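Local coordinates for protein putative acetamidase/formamidase (Yersinia enterocolitica subsp. palearctica serotype O:3, PDB 5UBU) that probably hydrolyses carbon-nitrogen bonds other than peptide bonds in linear amides, and binds sodium ions, at residues 111-125 with 141-153. Numbering follows the deposited sequence.
Sequences PRGVNPHGICAMIPH and PLPEKVRMIKLDS
G118 and I149, and again C120 and R147, bind each other through both backbone N-H and C=O groups, so that strand 117-122 runs antiparallel to strand 145-151, their directions 149° apart. G118 N lies 2.7 Å from I149 O; on the next rung R147 N is hydrogen-bonded to C120 O.

On the face bearing H117, I119, A121, V146, M148 and K150, the chain of the selenomethionine M148 folds back at chi2 (-82°) and again at chi3. This lays its SE alongside I119, 3.8 Å from CG1, and brings CE to the root of the H117 side chain, which it crosses at about a right angle. H117 continues past K150, CD2 sitting 3.6 Å from K150 CA. The other face carries the selenomethionine M122, whose CE reaches L142 CB at 3.6 Å and also touches P143 O; W297 of a second subunit packs on M122 and P143, so this end lies at a subunit interface. The guanidinium of R147 turns outward, where NE forms a salt bridge with E71, NH2 is hydrogen-bonded to W158 O, and the group makes a cation-pi contact with W158.

The two strands form one side of a four-stranded antiparallel sheet, with 155-157 and 164-165 following 145-151, and the side chain of I119 is about 9 Å from a bound sodium ion.

Prolines fill both ends. L151, its chi1 at 51° setting CG between backbone N and carbonyl carbon, places CD1 3.5 Å from P111 CB and CD2 over the backbone of G118, which has no side chain in the way. At the far end P124 CG rests 3.5 Å from E144 CD, the carboxylate being held by S76 N through OE1. Beyond it, P141 CB lies over one face of the H125 ring in a CH-pi contact, 4.0 Å from the ring centroid.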
ATOM      1  N   PRO B 111      -4.109  -1.823  37.597  1.00 52.78           N
ATOM      2  CA  PRO B 111      -4.660  -0.480  37.395  1.00 52.32           C
ATOM      3  C   PRO B 111      -4.266   0.408  38.564  1.00 52.55           C
ATOM      4  O   PRO B 111      -4.216  -0.060  39.701  1.00 53.22           O
ATOM      5  CB  PRO B 111      -6.175  -0.707  37.327  1.00 53.61           C
ATOM      6  CG  PRO B 111      -6.412  -2.038  37.946  1.00 54.50           C
ATOM      7  CD  PRO B 111      -5.160  -2.843  37.783  1.00 53.60           C
ATOM      8  N   ARG B 112      -3.978   1.671  38.271  1.00 51.87           N
ATOM      9  CA  ARG B 112      -3.537   2.630  39.274  1.00 51.53           C
ATOM     10  C   ARG B 112      -4.640   3.624  39.608  1.00 51.66           C
ATOM     11  O   ARG B 112      -5.389   4.042  38.729  1.00 51.27           O
ATOM     12  CB  ARG B 112      -2.289   3.345  38.743  1.00 50.47           C
ATOM     13  CG  ARG B 112      -1.530   4.175  39.767  1.00 50.99           C
ATOM     14  CD  ARG B 112      -0.166   4.571  39.230  1.00 49.79           C
ATOM     15  NE  ARG B 112      -0.252   5.420  38.044  1.00 49.05           N
ATOM     16  CZ  ARG B 112      -0.319   6.757  38.049  1.00 49.66           C
ATOM     17  NH1 ARG B 112      -0.288   7.450  39.183  1.00 50.58           N
ATOM     18  NH2 ARG B 112      -0.393   7.414  36.891  1.00 49.42           N
ATOM     19  N   GLY B 113      -4.734   3.976  40.889  1.00 52.81           N
ATOM     20  CA  GLY B 113      -5.746   4.917  41.387  1.00 53.47           C
ATOM     21  C   GLY B 113      -6.931   4.233  42.036  1.00 54.00           C
ATOM     22  O   GLY B 113      -7.169   3.051  41.825  1.00 53.27           O
ATOM     23  N   VAL B 114      -7.665   4.993  42.852  1.00 54.99           N
ATOM     24  CA  VAL B 114      -8.867   4.490  43.534  1.00 55.78           C
ATOM     25  C   VAL B 114     -10.037   4.492  42.537  1.00 55.33           C
ATOM     26  O   VAL B 114     -10.279   5.497  41.867  1.00 54.52           O
ATOM     27  CB  VAL B 114      -9.221   5.361  44.754  1.00 57.48           C
ATOM     28  CG1 VAL B 114     -10.445   4.811  45.482  1.00 58.92           C
ATOM     29  CG2 VAL B 114      -8.029   5.448  45.701  1.00 57.70           C
ATOM     30  N   ASN B 115     -10.761   3.372  42.462  1.00 55.76           N
ATOM     31  CA  ASN B 115     -11.898   3.213  41.529  1.00 55.81           C
ATOM     32  C   ASN B 115     -11.398   3.564  40.131  1.00 54.65           C
ATOM     33  O   ASN B 115     -11.877   4.507  39.498  1.00 54.98           O
ATOM     34  CB  ASN B 115     -13.101   4.071  41.967  1.00 57.16           C
ATOM     35  CG  ASN B 115     -13.723   3.579  43.264  1.00 58.85           C
ATOM     36  OD1 ASN B 115     -13.760   2.376  43.514  1.00 58.96           O
ATOM     37  ND2 ASN B 115     -14.246   4.506  44.083  1.00 60.49           N
ATOM     38  N   PRO B 116     -10.422   2.772  39.640  1.00 54.02           N
ATOM     39  CA  PRO B 116      -9.785   3.027  38.344  1.00 52.50           C
ATOM     40  C   PRO B 116     -10.678   2.843  37.133  1.00 52.17           C
ATOM     41  O   PRO B 116     -11.507   1.926  37.091  1.00 53.04           O
ATOM     42  CB  PRO B 116      -8.662   1.990  38.313  1.00 51.78           C
ATOM     43  CG  PRO B 116      -9.176   0.863  39.129  1.00 52.68           C
ATOM     44  CD  PRO B 116     -10.027   1.456  40.198  1.00 54.11           C
ATOM     45  N   HIS B 117     -10.494   3.712  36.151  1.00 51.57           N
ATOM     46  CA  HIS B 117     -11.247   3.633  34.910  1.00 50.96           C
ATOM     47  C   HIS B 117     -10.326   3.664  33.696  1.00 49.55           C
ATOM     48  O   HIS B 117      -9.331   4.387  33.681  1.00 49.44           O
ATOM     49  CB  HIS B 117     -12.283   4.765  34.778  1.00 51.50           C
ATOM     50  CG  HIS B 117     -13.401   4.692  35.774  1.00 53.35           C
ATOM     51  ND1 HIS B 117     -13.338   5.307  37.004  1.00 53.95           N
ATOM     52  CD2 HIS B 117     -14.625   4.096  35.707  1.00 54.39           C
ATOM     53  CE1 HIS B 117     -14.474   5.108  37.650  1.00 55.77           C
ATOM     54  NE2 HIS B 117     -15.272   4.384  36.884  1.00 55.91           N
ATOM     55  N   GLY B 118     -10.668   2.844  32.707  1.00 48.48           N
ATOM     56  CA  GLY B 118      -9.970   2.797  31.433  1.00 46.53           C
ATOM     57  C   GLY B 118     -10.777   3.682  30.499  1.00 46.24           C
ATOM     58  O   GLY B 118     -11.897   4.032  30.814  1.00 46.64           O
ATOM     59  N   ILE B 119     -10.217   4.031  29.345  1.00 45.82           N
ATOM     60  CA  ILE B 119     -10.899   4.896  28.379  1.00 45.83           C
ATOM     61  C   ILE B 119     -10.694   4.465  26.940  1.00 45.19           C
ATOM     62  O   ILE B 119      -9.569   4.249  26.517  1.00 45.02           O
ATOM     63  CB  ILE B 119     -10.359   6.340  28.468  1.00 46.20           C
ATOM     64  CG1 ILE B 119     -10.607   6.920  29.870  1.00 48.20           C
ATOM     65  CG2 ILE B 119     -11.062   7.249  27.461  1.00 46.09           C
ATOM     66  CD1 ILE B 119      -9.875   8.233  30.139  1.00 48.49           C
ATOM     67  N   CYS B 120     -11.783   4.340  26.198  1.00 46.28           N
ATOM     68  CA  CYS B 120     -11.720   4.035  24.776  1.00 46.20           C
ATOM     69  C   CYS B 120     -12.336   5.257  24.115  1.00 47.09           C
ATOM     70  O   CYS B 120     -13.338   5.791  24.601  1.00 47.68           O
ATOM     71  CB  CYS B 120     -12.497   2.782  24.394  1.00 46.53           C
ATOM     72  SG  CYS B 120     -12.413   2.450  22.604  1.00 45.56           S
ATOM     73  N   ALA B 121     -11.742   5.707  23.014  1.00 47.50           N
ATOM     74  CA  ALA B 121     -12.237   6.894  22.332  1.00 48.13           C
ATOM     75  C   ALA B 121     -12.108   6.831  20.828  1.00 46.80           C
ATOM     76  O   ALA B 121     -11.209   6.180  20.293  1.00 45.79           O
ATOM     77  CB  ALA B 121     -11.497   8.123  22.851  1.00 49.05           C
HETATM   78  N   MSE B 122     -13.034   7.521  20.168  1.00 47.39           N
HETATM   79  CA  MSE B 122     -13.065   7.633  18.723  1.00 47.84           C
HETATM   80  C   MSE B 122     -12.677   9.055  18.482  1.00 47.72           C
HETATM   81  O   MSE B 122     -13.478   9.968  18.637  1.00 47.83           O
HETATM   82  CB  MSE B 122     -14.437   7.330  18.160  1.00 49.73           C
HETATM   83  CG  MSE B 122     -14.607   5.842  17.892  1.00 50.08           C
HETATM   84 SE   MSE B 122     -16.527   5.499  17.511  1.00 52.78          SE
HETATM   85  CE  MSE B 122     -16.633   6.284  15.725  1.00 52.33           C
ATOM     86  N   ILE B 123     -11.411   9.246  18.141  1.00 47.90           N
ATOM     87  CA  ILE B 123     -10.849  10.558  17.884  1.00 48.99           C
ATOM     88  C   ILE B 123     -11.076  10.929  16.418  1.00 49.04           C
ATOM     89  O   ILE B 123     -10.796  10.117  15.532  1.00 48.71           O
ATOM     90  CB  ILE B 123      -9.346  10.552  18.205  1.00 48.60           C
ATOM     91  CG1 ILE B 123      -9.143  10.103  19.667  1.00 49.26           C
ATOM     92  CG2 ILE B 123      -8.738  11.926  17.932  1.00 48.77           C
ATOM     93  CD1 ILE B 123      -7.703   9.934  20.096  1.00 48.90           C
ATOM     94  N   PRO B 124     -11.601  12.138  16.147  1.00 50.18           N
ATOM     95  CA  PRO B 124     -11.812  12.501  14.747  1.00 50.91           C
ATOM     96  C   PRO B 124     -10.521  12.459  13.919  1.00 50.26           C
ATOM     97  O   PRO B 124      -9.457  12.863  14.406  1.00 50.30           O
ATOM     98  CB  PRO B 124     -12.358  13.926  14.830  1.00 51.91           C
ATOM     99  CG  PRO B 124     -13.080  13.956  16.139  1.00 52.74           C
ATOM    100  CD  PRO B 124     -12.241  13.108  17.059  1.00 52.04           C
ATOM    101  N   HIS B 125     -10.630  11.935  12.699  1.00 48.40           N
ATOM    102  CA  HIS B 125      -9.508  11.819  11.770  1.00 47.46           C
ATOM    103  C   HIS B 125      -8.396  10.885  12.262  1.00 45.86           C
ATOM    104  O   HIS B 125      -7.226  11.044  11.899  1.00 44.43           O
ATOM    105  CB  HIS B 125      -8.953  13.205  11.414  1.00 48.52           C
ATOM    106  CG  HIS B 125     -10.005  14.157  10.943  1.00 50.46           C
ATOM    107  ND1 HIS B 125     -10.573  14.077   9.685  1.00 49.87           N
ATOM    108  CD2 HIS B 125     -10.597  15.207  11.561  1.00 50.99           C
ATOM    109  CE1 HIS B 125     -11.471  15.036   9.550  1.00 50.54           C
ATOM    110  NE2 HIS B 125     -11.500  15.740  10.670  1.00 51.75           N
ATOM    111  N   PRO B 141     -15.652  13.397   9.551  1.00 47.88           N
ATOM    112  CA  PRO B 141     -15.073  12.433  10.471  1.00 46.66           C
ATOM    113  C   PRO B 141     -16.177  11.641  11.162  1.00 46.14           C
ATOM    114  O   PRO B 141     -17.341  12.040  11.137  1.00 46.29           O
ATOM    115  CB  PRO B 141     -14.331  13.317  11.476  1.00 47.40           C
ATOM    116  CG  PRO B 141     -15.085  14.611  11.462  1.00 48.97           C
ATOM    117  CD  PRO B 141     -15.541  14.785  10.050  1.00 49.15           C
ATOM    118  N   LEU B 142     -15.803  10.524  11.766  1.00 45.10           N
ATOM    119  CA  LEU B 142     -16.759   9.689  12.478  1.00 46.11           C
ATOM    120  C   LEU B 142     -17.209  10.394  13.750  1.00 47.44           C
ATOM    121  O   LEU B 142     -16.563  11.346  14.200  1.00 47.74           O
ATOM    122  CB  LEU B 142     -16.127   8.344  12.846  1.00 45.37           C
ATOM    123  CG  LEU B 142     -15.562   7.503  11.706  1.00 44.50           C
ATOM    124  CD1 LEU B 142     -14.997   6.224  12.305  1.00 43.96           C
ATOM    125  CD2 LEU B 142     -16.641   7.209  10.668  1.00 44.39           C
ATOM    126  N   PRO B 143     -18.322   9.937  14.340  1.00 49.10           N
ATOM    127  CA  PRO B 143     -18.762  10.578  15.563  1.00 50.84           C
ATOM    128  C   PRO B 143     -17.687  10.536  16.614  1.00 51.05           C
ATOM    129  O   PRO B 143     -16.886   9.602  16.689  1.00 48.90           O
ATOM    130  CB  PRO B 143     -19.971   9.745  15.985  1.00 51.74           C
ATOM    131  CG  PRO B 143     -20.517   9.255  14.700  1.00 51.62           C
ATOM    132  CD  PRO B 143     -19.281   8.907  13.910  1.00 50.08           C
ATOM    133  N   GLU B 144     -17.699  11.567  17.424  1.00 53.67           N
ATOM    134  CA  GLU B 144     -16.735  11.748  18.465  1.00 54.81           C
ATOM    135  C   GLU B 144     -17.269  11.075  19.731  1.00 54.36           C
ATOM    136  O   GLU B 144     -18.146  11.602  20.385  1.00 56.16           O
ATOM    137  CB  GLU B 144     -16.531  13.255  18.583  1.00 57.31           C
ATOM    138  CG  GLU B 144     -15.284  13.690  19.300  1.00 58.76           C
ATOM    139  CD  GLU B 144     -14.838  15.096  18.904  1.00 60.47           C
ATOM    140  OE1 GLU B 144     -13.768  15.500  19.390  1.00 61.94           O
ATOM    141  OE2 GLU B 144     -15.520  15.783  18.108  1.00 61.04           O
ATOM    142  N   LYS B 145     -16.761   9.880  20.029  1.00 53.04           N
ATOM    143  CA  LYS B 145     -17.183   9.096  21.202  1.00 53.63           C
ATOM    144  C   LYS B 145     -16.102   8.832  22.252  1.00 53.22           C
ATOM    145  O   LYS B 145     -14.914   8.773  21.951  1.00 52.26           O
ATOM    146  CB  LYS B 145     -17.784   7.748  20.774  1.00 53.73           C
ATOM    147  CG  LYS B 145     -19.297   7.691  20.665  1.00 55.94           C
ATOM    148  CD  LYS B 145     -19.904   8.571  19.591  1.00 57.67           C
ATOM    149  CE  LYS B 145     -21.416   8.698  19.816  1.00 59.20           C
ATOM    150  NZ  LYS B 145     -22.119   7.386  19.939  1.00 59.45           N
ATOM    151  N   VAL B 146     -16.568   8.649  23.485  1.00 54.61           N
ATOM    152  CA  VAL B 146     -15.731   8.351  24.639  1.00 54.63           C
ATOM    153  C   VAL B 146     -16.469   7.362  25.540  1.00 54.71           C
ATOM    154  O   VAL B 146     -17.667   7.522  25.817  1.00 55.76           O
ATOM    155  CB  VAL B 146     -15.423   9.621  25.479  1.00 56.23           C
ATOM    156  CG1 VAL B 146     -14.642   9.272  26.739  1.00 56.01           C
ATOM    157  CG2 VAL B 146     -14.662  10.637  24.642  1.00 56.70           C
ATOM    158  N   ARG B 147     -15.748   6.345  25.996  1.00 53.78           N
ATOM    159  CA  ARG B 147     -16.294   5.349  26.900  1.00 55.14           C
ATOM    160  C   ARG B 147     -15.416   5.290  28.141  1.00 57.38           C
ATOM    161  O   ARG B 147     -14.217   5.110  28.020  1.00 55.72           O
ATOM    162  CB  ARG B 147     -16.324   3.987  26.241  1.00 53.47           C
ATOM    163  CG  ARG B 147     -17.331   3.811  25.120  1.00 53.95           C
ATOM    164  CD  ARG B 147     -18.788   3.949  25.577  1.00 55.27           C
ATOM    165  NE  ARG B 147     -18.986   3.469  26.947  1.00 56.14           N
ATOM    166  CZ  ARG B 147     -19.105   2.195  27.328  1.00 55.49           C
ATOM    167  NH1 ARG B 147     -19.036   1.197  26.456  1.00 54.32           N
ATOM    168  NH2 ARG B 147     -19.291   1.909  28.615  1.00 56.61           N
HETATM  169  N   MSE B 148     -16.019   5.469  29.319  1.00 59.26           N
HETATM  170  CA  MSE B 148     -15.321   5.403  30.606  1.00 60.21           C
HETATM  171  C   MSE B 148     -15.667   4.025  31.088  1.00 56.36           C
HETATM  172  O   MSE B 148     -16.801   3.750  31.432  1.00 54.56           O
HETATM  173  CB  MSE B 148     -15.848   6.417  31.595  1.00 68.26           C
HETATM  174  CG  MSE B 148     -15.517   7.847  31.192  1.00 76.38           C
HETATM  175 SE   MSE B 148     -13.679   8.184  31.775  1.00 86.14          SE
HETATM  176  CE  MSE B 148     -13.852   8.280  33.727  1.00 81.04           C
ATOM    177  N   ILE B 149     -14.690   3.135  31.093  1.00 56.87           N
ATOM    178  CA  ILE B 149     -14.898   1.758  31.489  1.00 56.67           C
ATOM    179  C   ILE B 149     -14.285   1.463  32.845  1.00 56.62           C
ATOM    180  O   ILE B 149     -13.104   1.685  33.072  1.00 57.83           O
ATOM    181  CB  ILE B 149     -14.261   0.779  30.458  1.00 57.51           C
ATOM    182  CG1 ILE B 149     -14.663   1.133  29.020  1.00 59.00           C
ATOM    183  CG2 ILE B 149     -14.573  -0.666  30.821  1.00 56.33           C
ATOM    184  CD1 ILE B 149     -16.131   1.405  28.857  1.00 61.71           C
ATOM    185  N   LYS B 150     -15.104   0.936  33.739  1.00 57.90           N
ATOM    186  CA  LYS B 150     -14.663   0.569  35.073  1.00 58.62           C
ATOM    187  C   LYS B 150     -13.843  -0.695  34.873  1.00 54.67           C
ATOM    188  O   LYS B 150     -14.102  -1.465  33.954  1.00 51.93           O
ATOM    189  CB  LYS B 150     -15.891   0.290  35.936  1.00 62.96           C
ATOM    190  CG  LYS B 150     -15.724   0.329  37.444  1.00 67.67           C
ATOM    191  CD  LYS B 150     -17.111   0.120  38.097  1.00 71.76           C
ATOM    192  CE  LYS B 150     -17.254   0.756  39.486  1.00 77.70           C
ATOM    193  NZ  LYS B 150     -17.256   2.251  39.392  1.00 79.29           N
ATOM    194  N   LEU B 151     -12.830  -0.902  35.695  1.00 56.02           N
ATOM    195  CA  LEU B 151     -12.006  -2.102  35.547  1.00 55.74           C
ATOM    196  C   LEU B 151     -11.294  -2.490  36.823  1.00 55.62           C
ATOM    197  O   LEU B 151     -11.220  -1.701  37.754  1.00 58.84           O
ATOM    198  CB  LEU B 151     -11.026  -1.950  34.360  1.00 54.44           C
ATOM    199  CG  LEU B 151     -10.122  -0.715  34.216  1.00 53.44           C
ATOM    200  CD1 LEU B 151      -9.074  -0.655  35.300  1.00 54.52           C
ATOM    201  CD2 LEU B 151      -9.430  -0.729  32.868  1.00 52.05           C
ATOM    202  N   ASP B 152     -10.839  -3.738  36.866  1.00 54.37           N
ATOM    203  CA  ASP B 152     -10.092  -4.266  38.003  1.00 56.81           C
ATOM    204  C   ASP B 152      -9.069  -5.288  37.480  1.00 56.61           C
ATOM    205  O   ASP B 152      -8.968  -5.497  36.264  1.00 54.05           O
ATOM    206  CB  ASP B 152     -11.029  -4.822  39.103  1.00 58.77           C
ATOM    207  CG  ASP B 152     -11.899  -5.984  38.640  1.00 58.98           C
ATOM    208  OD1 ASP B 152     -11.492  -6.757  37.749  1.00 59.10           O
ATOM    209  OD2 ASP B 152     -12.989  -6.159  39.216  1.00 61.61           O
ATOM    210  N   SER B 153      -8.322  -5.917  38.388  1.00 58.32           N
ATOM    211  CA  SER B 153      -7.285  -6.900  38.015  1.00 58.61           C
ATOM    212  C   SER B 153      -7.806  -8.186  37.367  1.00 58.19           C
ATOM    213  O   SER B 153      -7.015  -9.029  36.945  1.00 57.93           O
ATOM    214  CB  SER B 153      -6.472  -7.282  39.264  1.00 61.79           C
ATOM    215  OG  SER B 153      -7.302  -7.906  40.240  1.00 63.66           O
TER